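Local coordinates for uncharacterized protein (Pseudomonas syringae pv. tomato, PDB 3K4I) that is of unknown function but belongs to the Aldolase/RraA family, assembles from three chains in the crystal and carries a magnesium ion between subunits, at residues E8-A13 / V181-A186; A45-G50 / Y133-R138; V60-V65 / T149-V154; N76-V81 / D102-F107; G93-T98 / D119-D124. One frame throughout, in Å; residues are numbered along the deposited sequence.

How the contacts relate
The five contacts illustrate how chemistry follows position in a fold. Contacts 4 and 5 are buried, whereas contacts 1, 2 and 3 are partly buried. Contacts 2 and 3 both pair strands of the same mixed sheet, and their segments alternate along the chain; ladders of backbone bonds dominate there. Contact 1, whose ends enclose all the others along the sequence, relies on glutamine amides meeting backbone. Contact 4 has no hydrogen bond across it and is mostly apolar, while contact 5 joins two loops through a water, close packing and one backbone bond, Gly-93 N to Asp-119 O. Contacts 4 and 5 both touch the second subunit, and Asp-124 OD2 probably accepts a hydrogen bond from Asp-102 N.

Contact 1. Residues E8-A13 / V181-A186; sequences EYTPIA and VPQQLA
Thr-10 and Gln-183 are the closest backbone pair, their CA atoms 5.8 Å apart, where an extended N-terminal segment passes the turn that leads from strand 177-181 into helix 186-207. Gln-183 buries the most surface and supplies the main bond. Its CG sits between the backbone N and the carbonyl carbon (chi1 59°), and the chain beyond is extended, which carries the amide across to the other segment. There OE1 accepts from Thr-10 N at 2.8 Å, the donor lying in the carbonyl plane on a lone pair, with a nearly straight N-H (165°). The same oxygen sits at the edge of the Tyr-9 ring, near its plane. Gln-184 crosses Thr-10 at about a right angle, its CG 3.2 Å from Thr-10 OG1; that hydroxyl donates to Glu-8 O. A weak bond runs from Glu-8 N to Gln-184 OE1, while Gln-184 NE2 is bound by Pro-6 O. Ile-12 adds an apolar end: its CD1 touches Ala-186 CB at 3.7 Å and also meets Gln-183 CB. With Gln-183 NE2 bonded to Pro-167 O, both polar ends of this buried amide are satisfied, and the rotation of the group is thereby fixed by partners on two separate segments.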
# COMPACT_ATOMS: atom_id res chain seq x y z
N GLU C 8 -17.53 15.60 28.17
CA GLU C 8 -17.06 16.93 28.50
C GLU C 8 -15.76 17.17 27.77
O GLU C 8 -14.85 16.32 27.82
CB GLU C 8 -16.83 17.04 30.01
CG GLU C 8 -16.75 18.44 30.55
CD GLU C 8 -16.65 18.47 32.06
OE1 GLU C 8 -15.66 19.02 32.58
OE2 GLU C 8 -17.57 17.94 32.72
N TYR C 9 -15.65 18.32 27.08
CA TYR C 9 -14.36 18.72 26.51
C TYR C 9 -13.33 18.78 27.62
O TYR C 9 -13.53 19.44 28.65
CB TYR C 9 -14.42 20.05 25.75
CG TYR C 9 -15.42 20.03 24.61
CD1 TYR C 9 -16.61 20.76 24.70
CD2 TYR C 9 -15.17 19.29 23.44
CE1 TYR C 9 -17.53 20.75 23.64
CE2 TYR C 9 -16.09 19.27 22.39
CZ TYR C 9 -17.27 20.01 22.51
OH TYR C 9 -18.20 20.02 21.50
N THR C 10 -12.25 18.04 27.41
CA THR C 10 -11.23 17.86 28.43
C THR C 10 -9.87 18.21 27.85
O THR C 10 -9.38 17.52 26.97
CB THR C 10 -11.21 16.40 28.95
OG1 THR C 10 -12.50 16.06 29.46
CG2 THR C 10 -10.18 16.24 30.08
N PRO C 11 -9.24 19.28 28.39
CA PRO C 11 -7.87 19.59 27.99
C PRO C 11 -6.93 18.49 28.42
O PRO C 11 -7.16 17.83 29.44
CB PRO C 11 -7.56 20.90 28.75
CG PRO C 11 -8.59 21.02 29.78
CD PRO C 11 -9.81 20.34 29.24
N ILE C 12 -5.89 18.27 27.62
CA ILE C 12 -4.93 17.21 27.85
C ILE C 12 -3.58 17.89 28.05
O ILE C 12 -3.17 18.70 27.23
CB ILE C 12 -4.89 16.25 26.66
CG1 ILE C 12 -6.23 15.51 26.53
CG2 ILE C 12 -3.73 15.24 26.81
CD1 ILE C 12 -6.43 14.80 25.19
N ALA C 13 -2.91 17.53 29.14
CA ALA C 13 -1.66 18.20 29.54
C ALA C 13 -0.55 17.92 28.54
O ALA C 13 -0.48 16.83 27.96
CB ALA C 13 -1.25 17.75 30.91
N VAL C 181 -8.08 8.08 21.06
CA VAL C 181 -8.14 7.95 22.50
C VAL C 181 -9.11 9.01 23.03
O VAL C 181 -8.84 10.22 22.90
CB VAL C 181 -6.73 8.17 23.15
CG1 VAL C 181 -6.79 8.13 24.69
CG2 VAL C 181 -5.72 7.15 22.62
N PRO C 182 -10.22 8.59 23.68
CA PRO C 182 -11.14 9.61 24.19
C PRO C 182 -10.45 10.58 25.15
O PRO C 182 -9.67 10.16 26.02
CB PRO C 182 -12.20 8.80 24.94
CG PRO C 182 -12.21 7.43 24.19
CD PRO C 182 -10.70 7.22 23.94
N GLN C 183 -10.74 11.86 24.98
CA GLN C 183 -10.06 12.89 25.77
C GLN C 183 -10.25 12.69 27.29
O GLN C 183 -9.30 12.93 28.08
CB GLN C 183 -10.48 14.30 25.33
CG GLN C 183 -11.97 14.64 25.43
CD GLN C 183 -12.33 15.76 24.50
OE1 GLN C 183 -12.39 16.91 24.90
NE2 GLN C 183 -12.57 15.43 23.24
N GLN C 184 -11.43 12.27 27.70
CA GLN C 184 -11.64 12.08 29.14
C GLN C 184 -10.81 10.94 29.72
O GLN C 184 -10.68 10.82 30.95
CB GLN C 184 -13.13 11.90 29.46
CG GLN C 184 -13.92 13.17 29.28
CD GLN C 184 -15.39 12.94 29.22
OE1 GLN C 184 -15.93 12.49 28.20
NE2 GLN C 184 -16.07 13.26 30.30
N LEU C 185 -10.26 10.08 28.87
CA LEU C 185 -9.49 8.93 29.31
C LEU C 185 -8.00 9.05 28.98
O LEU C 185 -7.24 8.13 29.31
CB LEU C 185 -10.02 7.64 28.67
CG LEU C 185 -11.44 7.27 29.07
CD1 LEU C 185 -11.88 6.07 28.24
CD2 LEU C 185 -11.53 6.98 30.53
N ALA C 186 -7.59 10.16 28.38
CA ALA C 186 -6.28 10.22 27.73
C ALA C 186 -5.13 9.97 28.70
O ALA C 186 -4.28 9.12 28.41
CB ALA C 186 -6.08 11.54 26.97

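Contact 2. Residues A45-G50 / Y133-R138; sequences ASQVPG and YPLFSR
Gln-47 reaches Ser-137 through two bent torsions: CG lies anti to its own carbonyl carbon (chi1 -61°), and a further bend at chi2 (-60°) folds CD back toward the neighbouring strand. Ser-46 has OG anti to its backbone N (chi1 175°), where it meets a bridging water. These groups decorate a short antiparallel pairing, strand 45-46 against strand 135-137, within the mixed sheet of this RraA-family chain. Ala-45 and Ser-137 form the hydrogen-bonded pair, with both backbone bonds at 2.9 Å: Ala-45 N to Ser-137 O and Ser-137 N to Ala-45 O. Ser-46 and Phe-136 follow as the non-hydrogen-bonded pair, and their side chains share a face, Ser-46 CB standing 3.6 Å from Phe-136 CE1. Phe-136 CA also makes a CA-H...O contact with Ala-45 O. Past these pairs, Gln-47 N binds Leu-135 O, the donor nearly along the C=O axis. Leu-135 O is also held by that water, which donates to it, accepts from Val-48 N and bonds to Ser-46 OG; the water lies over one face of the Phe-136 ring, toward its rim. Val-48 CG2 packs against Tyr-133 O, while Val-48 also rests on helix 125-130, as does Leu-135. Two outside partners steady the polar groups: Arg-140 NE binds Gln-47 OE1, and Gly-139 O binds Ser-137 OG. The other end of the Gln-47 amide donates to Ser-137 O, with NE2 3.1 Å away and the oxygen close to the amide plane, so Ser-137 O is gripped twice, by Ala-45 N and Gln-47 NE2 from opposite faces of its carbonyl plane.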
# COMPACT_ATOMS: atom_id res chain seq x y z
N ALA C 45 -4.69 3.97 6.39
CA ALA C 45 -3.32 3.52 6.32
C ALA C 45 -2.32 4.67 6.30
O ALA C 45 -2.56 5.71 5.70
CB ALA C 45 -3.12 2.61 5.10
N SER C 46 -1.17 4.46 6.93
CA SER C 46 -0.06 5.36 6.71
C SER C 46 0.31 5.42 5.21
O SER C 46 0.56 4.39 4.57
CB SER C 46 1.14 4.91 7.54
OG SER C 46 2.24 5.73 7.21
N GLN C 47 0.36 6.65 4.68
CA GLN C 47 0.74 6.89 3.28
C GLN C 47 2.17 7.37 3.10
O GLN C 47 2.66 7.46 1.97
CB GLN C 47 -0.23 7.89 2.62
CG GLN C 47 -1.70 7.42 2.58
CD GLN C 47 -1.91 6.12 1.81
OE1 GLN C 47 -1.17 5.80 0.87
NE2 GLN C 47 -2.91 5.36 2.22
N VAL C 48 2.85 7.71 4.19
CA VAL C 48 4.21 8.20 4.06
C VAL C 48 5.07 7.33 4.95
O VAL C 48 4.98 7.41 6.17
CB VAL C 48 4.36 9.70 4.45
CG1 VAL C 48 5.83 10.14 4.34
CG2 VAL C 48 3.50 10.58 3.53
N PRO C 49 5.94 6.49 4.35
CA PRO C 49 6.76 5.61 5.18
C PRO C 49 7.62 6.33 6.24
O PRO C 49 8.16 7.41 5.99
CB PRO C 49 7.63 4.87 4.14
CG PRO C 49 6.70 4.80 2.91
CD PRO C 49 5.98 6.13 2.92
N GLY C 50 7.66 5.77 7.44
CA GLY C 50 8.49 6.30 8.52
C GLY C 50 7.94 7.49 9.30
O GLY C 50 8.66 8.10 10.12
N TYR C 133 5.23 14.62 5.62
CA TYR C 133 4.06 15.00 6.41
C TYR C 133 3.27 13.74 6.79
O TYR C 133 2.99 12.90 5.93
CB TYR C 133 3.16 15.95 5.62
CG TYR C 133 1.94 16.36 6.41
CD1 TYR C 133 2.07 17.22 7.51
CD2 TYR C 133 0.65 15.93 6.06
CE1 TYR C 133 1.00 17.62 8.25
CE2 TYR C 133 -0.46 16.34 6.81
CZ TYR C 133 -0.27 17.20 7.91
OH TYR C 133 -1.35 17.62 8.67
N PRO C 134 2.89 13.61 8.07
CA PRO C 134 2.20 12.40 8.48
C PRO C 134 0.73 12.34 8.00
O PRO C 134 -0.17 12.90 8.62
CB PRO C 134 2.31 12.45 10.02
CG PRO C 134 3.53 13.37 10.28
CD PRO C 134 3.29 14.43 9.24
N LEU C 135 0.56 11.66 6.87
CA LEU C 135 -0.76 11.50 6.24
C LEU C 135 -1.23 10.08 6.32
O LEU C 135 -0.50 9.15 5.93
CB LEU C 135 -0.67 11.88 4.74
CG LEU C 135 -1.94 11.62 3.90
CD1 LEU C 135 -2.95 12.59 4.41
CD2 LEU C 135 -1.67 11.89 2.43
N PHE C 136 -2.47 9.92 6.76
CA PHE C 136 -3.09 8.62 6.86
C PHE C 136 -4.41 8.68 6.14
O PHE C 136 -5.19 9.61 6.35
CB PHE C 136 -3.25 8.32 8.35
CG PHE C 136 -1.96 8.37 9.08
CD1 PHE C 136 -1.22 7.21 9.29
CD2 PHE C 136 -1.44 9.59 9.51
CE1 PHE C 136 0.01 7.26 9.96
CE2 PHE C 136 -0.18 9.66 10.15
CZ PHE C 136 0.54 8.48 10.37
N SER C 137 -4.68 7.71 5.27
CA SER C 137 -5.90 7.75 4.48
C SER C 137 -6.22 6.38 3.94
O SER C 137 -5.42 5.46 4.04
CB SER C 137 -5.71 8.70 3.29
OG SER C 137 -4.77 8.15 2.37
N ARG C 138 -7.39 6.27 3.32
CA ARG C 138 -7.78 5.03 2.66
C ARG C 138 -7.15 4.86 1.28
O ARG C 138 -7.45 3.90 0.54
CB ARG C 138 -9.30 4.96 2.51
CG ARG C 138 -10.01 4.93 3.87
CD ARG C 138 -11.49 4.56 3.74
NE ARG C 138 -12.14 4.81 5.04
CZ ARG C 138 -11.96 4.07 6.14
NH1 ARG C 138 -11.19 3.00 6.12
NH2 ARG C 138 -12.57 4.43 7.28
O HOH W 1 2.00 8.43 7.02

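Contact 3. Residues V60-V65 / T149-V154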
# COMPACT_ATOMS: atom_id res chain seq x y z
N VAL C 60 -13.37 17.32 10.80
CA VAL C 60 -13.91 17.95 9.59
C VAL C 60 -14.88 16.94 9.00
O VAL C 60 -14.49 15.78 8.78
CB VAL C 60 -12.77 18.19 8.56
CG1 VAL C 60 -13.32 18.91 7.33
CG2 VAL C 60 -11.61 18.97 9.21
N GLN C 61 -16.12 17.35 8.76
CA GLN C 61 -17.15 16.49 8.17
C GLN C 61 -17.61 17.05 6.82
O GLN C 61 -17.99 18.22 6.74
CB GLN C 61 -18.35 16.39 9.12
CG GLN C 61 -19.54 15.58 8.53
CD GLN C 61 -19.16 14.13 8.38
OE1 GLN C 61 -19.13 13.56 7.26
NE2 GLN C 61 -18.81 13.52 9.50
N TYR C 62 -17.59 16.20 5.79
CA TYR C 62 -18.02 16.55 4.42
C TYR C 62 -19.42 15.99 4.17
O TYR C 62 -19.94 15.21 4.99
CB TYR C 62 -17.05 16.00 3.35
CG TYR C 62 -15.74 16.76 3.34
CD1 TYR C 62 -15.52 17.82 2.46
CD2 TYR C 62 -14.74 16.40 4.22
CE1 TYR C 62 -14.33 18.55 2.48
CE2 TYR C 62 -13.53 17.10 4.24
CZ TYR C 62 -13.35 18.18 3.36
OH TYR C 62 -12.15 18.85 3.40
N GLN C 63 -20.05 16.46 3.10
CA GLN C 63 -21.41 16.04 2.72
C GLN C 63 -21.56 16.18 1.21
O GLN C 63 -20.72 16.79 0.55
CB GLN C 63 -22.45 16.90 3.45
CG GLN C 63 -22.47 18.37 2.95
CD GLN C 63 -23.39 19.30 3.73
OE1 GLN C 63 -23.22 20.51 3.68
NE2 GLN C 63 -24.39 18.75 4.42
N PRO C 64 -22.65 15.64 0.66
CA PRO C 64 -22.83 15.86 -0.77
C PRO C 64 -22.88 17.33 -1.17
O PRO C 64 -23.36 18.18 -0.40
CB PRO C 64 -24.18 15.17 -1.07
CG PRO C 64 -24.26 14.09 -0.01
CD PRO C 64 -23.66 14.73 1.23
N VAL C 65 -22.44 17.61 -2.40
CA VAL C 65 -22.59 18.93 -2.98
C VAL C 65 -24.04 19.37 -2.98
O VAL C 65 -24.96 18.63 -3.36
CB VAL C 65 -22.05 18.99 -4.41
CG1 VAL C 65 -22.33 20.37 -5.02
CG2 VAL C 65 -20.55 18.69 -4.43
N THR C 149 -17.61 16.95 -3.43
CA THR C 149 -17.98 16.88 -2.02
C THR C 149 -17.82 18.29 -1.48
O THR C 149 -17.17 19.11 -2.12
CB THR C 149 -17.12 15.85 -1.23
OG1 THR C 149 -17.73 15.62 0.04
CG2 THR C 149 -15.69 16.33 -1.06
N GLN C 150 -18.47 18.61 -0.35
CA GLN C 150 -18.38 19.94 0.23
C GLN C 150 -18.35 19.88 1.75
O GLN C 150 -18.84 18.94 2.36
CB GLN C 150 -19.53 20.85 -0.25
CG GLN C 150 -20.82 20.61 0.46
CD GLN C 150 -21.96 21.51 0.00
OE1 GLN C 150 -22.03 21.93 -1.17
NE2 GLN C 150 -22.89 21.75 0.91
N LEU C 151 -17.70 20.88 2.35
CA LEU C 151 -17.67 20.95 3.81
C LEU C 151 -19.06 21.13 4.40
O LEU C 151 -19.85 21.95 3.91
CB LEU C 151 -16.79 22.11 4.26
CG LEU C 151 -15.32 21.84 4.04
CD1 LEU C 151 -14.53 23.14 3.98
CD2 LEU C 151 -14.80 20.94 5.16
N LYS C 152 -19.34 20.37 5.45
CA LYS C 152 -20.59 20.49 6.19
C LYS C 152 -20.30 21.26 7.47
O LYS C 152 -20.93 22.27 7.73
CB LYS C 152 -21.20 19.13 6.53
CG LYS C 152 -22.46 19.26 7.39
CD LYS C 152 -23.11 17.89 7.61
CE LYS C 152 -24.57 18.04 8.02
NZ LYS C 152 -25.20 16.70 8.29
N ALA C 153 -19.33 20.79 8.23
CA ALA C 153 -19.05 21.35 9.55
C ALA C 153 -17.67 20.92 10.02
O ALA C 153 -17.18 19.87 9.65
CB ALA C 153 -20.09 20.89 10.55
N VAL C 154 -17.05 21.77 10.84
CA VAL C 154 -15.85 21.35 11.56
C VAL C 154 -16.09 21.38 13.08
O VAL C 154 -16.96 22.10 13.57
CB VAL C 154 -14.56 22.17 11.21
CG1 VAL C 154 -14.24 22.09 9.72
CG2 VAL C 154 -14.65 23.63 11.68
O HOH W 2 -25.20 15.86 5.31
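Gln-63 can be followed atom by atom against segment 149-154. Its CB faces Lys-152 CB at 4.0 Å. With chi1 at 69°, CG lies between the backbone N and the carbonyl carbon, and it meets Gln-150 O and CG. CD lies 3.6 Å from Lys-152 CB. At the tip, OE1 accepts from Gln-150 NE2 at 3.1 Å, the donor standing above the carbonyl plane, while NE2 lies 3.5 Å from Lys-152 CD and gives its N-H to a water that also accepts from Lys-152 NZ. Gln-150 OE1 is taken by Asp-66 N. Beneath, strand 150-154 runs antiparallel to strand 53-63 in the mixed sheet, and the register slips by one at a classic beta bulge: Lys-152 and Ala-153 both face Gln-61, whose O accepts from Lys-152 N (2.8 Å) and, at greater length, from Ala-153 N (3.3 Å). Beyond the bulge Gln-63 and Gln-150 resume a hydrogen-bonded pair. Leu-151 CD2 makes a CH-pi contact over one face of the Tyr-62 ring, 3.9 Å from the centroid and offset toward the rim, and presses tightly on Val-60 CG1 at 3.3 Å. The Val-154 and Val-60 side chains lie side by side and point the same way, CG1 to CG1.

Contact 4. Residues N76-V81 / D102-F107. With MG (magnesium ion), chain H.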
# COMPACT_ATOMS: atom_id res chain seq x y z
N ASN C 76 -10.55 25.84 2.98
CA ASN C 76 -10.79 27.07 3.75
C ASN C 76 -10.82 26.97 5.29
O ASN C 76 -10.33 27.89 5.98
CB ASN C 76 -12.05 27.78 3.24
CG ASN C 76 -13.24 26.87 3.17
OD1 ASN C 76 -13.63 26.27 4.17
ND2 ASN C 76 -13.82 26.74 1.99
N TYR C 77 -11.34 25.86 5.83
CA TYR C 77 -11.41 25.65 7.28
C TYR C 77 -10.04 25.66 7.96
O TYR C 77 -9.97 25.76 9.18
CB TYR C 77 -12.05 24.31 7.65
CG TYR C 77 -11.21 23.07 7.31
CD1 TYR C 77 -11.37 22.40 6.09
CD2 TYR C 77 -10.24 22.58 8.21
CE1 TYR C 77 -10.59 21.27 5.77
CE2 TYR C 77 -9.47 21.46 7.90
CZ TYR C 77 -9.65 20.80 6.69
OH TYR C 77 -8.88 19.69 6.38
N ILE C 78 -8.99 25.44 7.18
CA ILE C 78 -7.69 25.14 7.77
C ILE C 78 -7.13 26.32 8.55
O ILE C 78 -6.37 26.11 9.50
CB ILE C 78 -6.67 24.61 6.73
CG1 ILE C 78 -5.65 23.71 7.45
CG2 ILE C 78 -6.16 25.73 5.83
CD1 ILE C 78 -4.81 22.82 6.57
N ASP C 79 -7.50 27.55 8.18
CA ASP C 79 -7.08 28.73 8.98
C ASP C 79 -7.54 28.68 10.44
O ASP C 79 -7.02 29.41 11.28
CB ASP C 79 -7.62 30.02 8.35
CG ASP C 79 -6.80 30.48 7.16
OD1 ASP C 79 -5.56 30.30 7.18
OD2 ASP C 79 -7.40 31.05 6.22
N GLN C 80 -8.54 27.85 10.73
CA GLN C 80 -9.12 27.73 12.07
C GLN C 80 -8.40 26.72 12.98
O GLN C 80 -8.65 26.70 14.18
CB GLN C 80 -10.60 27.29 11.95
CG GLN C 80 -11.43 28.12 10.99
CD GLN C 80 -12.92 28.05 11.30
OE1 GLN C 80 -13.65 29.04 11.13
NE2 GLN C 80 -13.37 26.91 11.82
N VAL C 81 -7.54 25.87 12.40
CA VAL C 81 -6.99 24.72 13.09
C VAL C 81 -5.83 25.15 14.01
O VAL C 81 -4.89 25.75 13.53
CB VAL C 81 -6.50 23.65 12.08
CG1 VAL C 81 -5.97 22.41 12.78
CG2 VAL C 81 -7.61 23.29 11.06
N ASP C 102 -1.57 19.46 -1.82
CA ASP C 102 -0.31 20.20 -1.59
C ASP C 102 -0.45 21.48 -0.79
O ASP C 102 0.36 21.73 0.13
CB ASP C 102 0.47 20.44 -2.90
CG ASP C 102 -0.35 21.14 -4.00
OD1 ASP C 102 -1.48 21.67 -3.80
OD2 ASP C 102 0.18 21.18 -5.14
N ILE C 103 -1.44 22.30 -1.14
CA ILE C 103 -1.67 23.57 -0.44
C ILE C 103 -1.87 23.33 1.06
O ILE C 103 -1.18 23.94 1.90
CB ILE C 103 -2.84 24.34 -1.06
CG1 ILE C 103 -2.47 24.87 -2.46
CG2 ILE C 103 -3.26 25.51 -0.20
CD1 ILE C 103 -3.67 25.45 -3.24
N MSE C 104 -2.76 22.39 1.37
CA MSE C 104 -3.07 22.07 2.76
C MSE C 104 -1.84 21.50 3.47
O MSE C 104 -1.59 21.83 4.63
CB MSE C 104 -4.28 21.15 2.84
CG MSE C 104 -5.48 21.84 2.26
SE MSE C 104 -6.95 20.66 1.87
CE MSE C 104 -7.67 20.73 3.61
N THR C 105 -1.08 20.65 2.77
CA THR C 105 0.17 20.10 3.32
C THR C 105 1.17 21.20 3.65
O THR C 105 1.70 21.22 4.73
CB THR C 105 0.85 19.17 2.32
OG1 THR C 105 -0.03 18.08 2.02
CG2 THR C 105 2.15 18.64 2.86
N HIS C 106 1.43 22.10 2.70
CA HIS C 106 2.31 23.23 2.98
C HIS C 106 1.78 24.09 4.11
O HIS C 106 2.55 24.57 4.95
CB HIS C 106 2.60 24.07 1.73
CG HIS C 106 3.44 23.35 0.72
ND1 HIS C 106 4.79 23.14 0.91
CD2 HIS C 106 3.13 22.77 -0.46
CE1 HIS C 106 5.28 22.47 -0.12
NE2 HIS C 106 4.29 22.22 -0.96
N PHE C 107 0.47 24.31 4.12
CA PHE C 107 -0.12 25.08 5.22
C PHE C 107 0.13 24.41 6.57
O PHE C 107 0.58 25.07 7.54
CB PHE C 107 -1.62 25.30 5.00
CG PHE C 107 -2.23 26.19 6.04
CD1 PHE C 107 -2.34 27.56 5.80
CD2 PHE C 107 -2.62 25.69 7.28
CE1 PHE C 107 -2.85 28.42 6.77
CE2 PHE C 107 -3.14 26.54 8.26
CZ PHE C 107 -3.29 27.89 8.00
MG MG H . -0.61 21.21 -7.04
O HOH W 3 -2.34 20.39 -6.43
O HOH W 4 0.20 19.36 -7.32
O HOH W 5 -1.17 21.08 -8.95
O HOH W 6 1.06 22.11 -7.80
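Ile-78 and Phe-107 make the chief apolar contact between the 3-10 segment 76-80 and helix 102-110. Ile-78 CG2 stands over the centre of the Phe-107 ring, a CH-pi contact of 3.9 Å to the centroid and 12° off the ring normal, and CG1 touches Phe-107 CD2 at 3.6 Å. Phe-107 has CG anti to its backbone N (chi1 -175°), on the side of Ile-78. Met-104, present as selenomethionine, adds a second apolar contact: its CE lies 3.7 Å from Tyr-77 CZ and close to the hydroxyl oxygen. No hydrogen bond crosses the contact; Asp-79 OD1 lies 3.3 Å from Phe-107 CE1, its carboxylate being hydrogen-bonded to Leu-213 N and Glu-214 N of the second subunit. Apart from this packing, at the N-terminal end of the helix, Asp-102 OD2 binds the magnesium ion at 2.1 Å, with four waters and Glu-200 OE1 of the second subunit. Tyr-77 packs on strands 53-63, 85-90 and 150-154, Ile-78 and Val-81 on Ile-87, so segment 76-81 is packed between the sheet and helix 102-110, with the second subunit adjoining.

Contact 5. Residues G93-T98 / D119-D124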
# COMPACT_ATOMS: atom_id res chain seq x y z
N GLY C 93 -15.73 7.72 3.42
CA GLY C 93 -14.84 6.73 2.84
C GLY C 93 -14.71 6.78 1.34
O GLY C 93 -14.32 5.79 0.73
N ARG C 94 -15.06 7.91 0.74
CA ARG C 94 -15.05 8.06 -0.72
C ARG C 94 -13.67 7.98 -1.36
O ARG C 94 -12.68 8.50 -0.82
CB ARG C 94 -15.79 9.33 -1.18
CG ARG C 94 -17.31 9.27 -0.91
CD ARG C 94 -18.03 10.57 -1.23
NE ARG C 94 -17.90 10.96 -2.62
CZ ARG C 94 -18.40 12.09 -3.13
NH1 ARG C 94 -19.07 12.95 -2.37
NH2 ARG C 94 -18.23 12.35 -4.42
N HIS C 95 -13.60 7.27 -2.48
CA HIS C 95 -12.37 7.10 -3.24
C HIS C 95 -12.36 7.94 -4.52
O HIS C 95 -11.35 7.99 -5.23
CB HIS C 95 -12.13 5.61 -3.59
CG HIS C 95 -11.52 4.82 -2.47
ND1 HIS C 95 -12.25 4.35 -1.39
CD2 HIS C 95 -10.24 4.41 -2.26
CE1 HIS C 95 -11.46 3.68 -0.58
NE2 HIS C 95 -10.23 3.70 -1.08
N ASP C 96 -13.48 8.62 -4.82
CA ASP C 96 -13.63 9.32 -6.11
C ASP C 96 -13.26 10.82 -6.07
O ASP C 96 -13.26 11.49 -7.10
CB ASP C 96 -15.04 9.12 -6.68
CG ASP C 96 -16.11 9.78 -5.82
OD1 ASP C 96 -15.97 9.85 -4.58
OD2 ASP C 96 -17.12 10.22 -6.41
N CYS C 97 -12.95 11.32 -4.89
CA CYS C 97 -12.46 12.69 -4.75
C CYS C 97 -11.58 12.76 -3.52
O CYS C 97 -11.65 11.91 -2.62
CB CYS C 97 -13.61 13.70 -4.66
SG CYS C 97 -14.83 13.34 -3.36
N THR C 98 -10.73 13.78 -3.48
CA THR C 98 -9.74 13.93 -2.41
C THR C 98 -10.04 15.15 -1.54
O THR C 98 -10.63 16.13 -2.00
CB THR C 98 -8.34 14.05 -2.99
OG1 THR C 98 -8.30 15.15 -3.91
CG2 THR C 98 -7.96 12.77 -3.74
N ASP C 119 -10.83 9.60 6.41
CA ASP C 119 -11.82 8.58 6.07
C ASP C 119 -12.22 8.93 4.64
O ASP C 119 -13.26 9.54 4.40
CB ASP C 119 -12.98 8.63 7.07
CG ASP C 119 -14.20 7.82 6.64
OD1 ASP C 119 -14.02 6.77 6.04
OD2 ASP C 119 -15.33 8.28 6.92
N GLY C 120 -11.38 8.53 3.69
CA GLY C 120 -11.39 9.05 2.35
C GLY C 120 -9.99 9.01 1.80
O GLY C 120 -9.13 8.29 2.32
N VAL C 121 -9.75 9.76 0.74
CA VAL C 121 -8.44 9.72 0.05
C VAL C 121 -7.82 11.11 -0.11
O VAL C 121 -8.50 12.14 0.09
CB VAL C 121 -8.55 8.98 -1.31
CG1 VAL C 121 -8.95 7.52 -1.07
CG2 VAL C 121 -9.51 9.69 -2.28
N ALA C 122 -6.52 11.12 -0.43
CA ALA C 122 -5.76 12.37 -0.59
C ALA C 122 -5.06 12.44 -1.93
O ALA C 122 -4.81 11.40 -2.54
CB ALA C 122 -4.72 12.51 0.54
N ARG C 123 -4.72 13.65 -2.37
CA ARG C 123 -3.92 13.84 -3.60
C ARG C 123 -2.58 14.46 -3.27
O ARG C 123 -2.29 14.74 -2.11
CB ARG C 123 -4.69 14.66 -4.63
CG ARG C 123 -4.85 16.16 -4.37
CD ARG C 123 -5.70 16.69 -5.51
NE ARG C 123 -5.85 18.14 -5.47
CZ ARG C 123 -6.38 18.83 -6.47
NH1 ARG C 123 -6.81 18.19 -7.56
NH2 ARG C 123 -6.49 20.14 -6.38
N ASP C 124 -1.77 14.69 -4.31
CA ASP C 124 -0.45 15.31 -4.14
C ASP C 124 0.42 14.51 -3.18
O ASP C 124 1.16 15.06 -2.36
CB ASP C 124 -0.61 16.77 -3.69
CG ASP C 124 -1.10 17.66 -4.80
OD1 ASP C 124 -0.54 17.59 -5.92
OD2 ASP C 124 -2.05 18.42 -4.59
O HOH W 7 -12.18 11.05 -0.09
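Val-121 and Thr-98 carry the tightly packed part of this contact between two loops. Val-121 CG2 meets Cys-97 O at 3.1 Å, and Val-121 O approaches Thr-98 CA at 3.3 Å in a CA-H...O contact. With OG1 between the backbone N and the carbonyl carbon (chi1 57°), Thr-98 CG2 is anti to that carbon and lies 3.4 Å from Ala-122 C. Thr-98 OG1 is 3.4 Å from Arg-123 CD, the two side chains crossing at about a right angle, while OG1 itself is hydrogen-bonded to Gln-143 O. A water stitches the middle: it accepts from Val-121 N and donates to Arg-94 O and Cys-97 O, tying three backbone groups together. The backbones also come close at Gly-93 and Gly-120, CA to CA 4.2 Å, although the bond there, Gly-93 N to Asp-119 O, is long and bent at 3.2 Å, its donor well above the carbonyl plane. The solvent side is that of His-95, the exposed residue here, which lays CD2 3.6 Å from Val-121 CG1, its NE2 hydrogen-bonded to Arg-138 O. Arg-94 grips the Asp-96 carboxylate side-on in a salt bridge, NE to OD1 (3.0 Å) and NH2 to OD2, and Arg-148 O takes its NH1. Asp-119 is held by Ser-90 OG and a salt bridge from Arg-138, and Arg-123 reaches Met-142 O and Asp-30 of the second subunit. The contact lies in the loops that follow two adjacent parallel strands, 85-90 and 115-119, and lead into the next helices, 102-110 and 125-130.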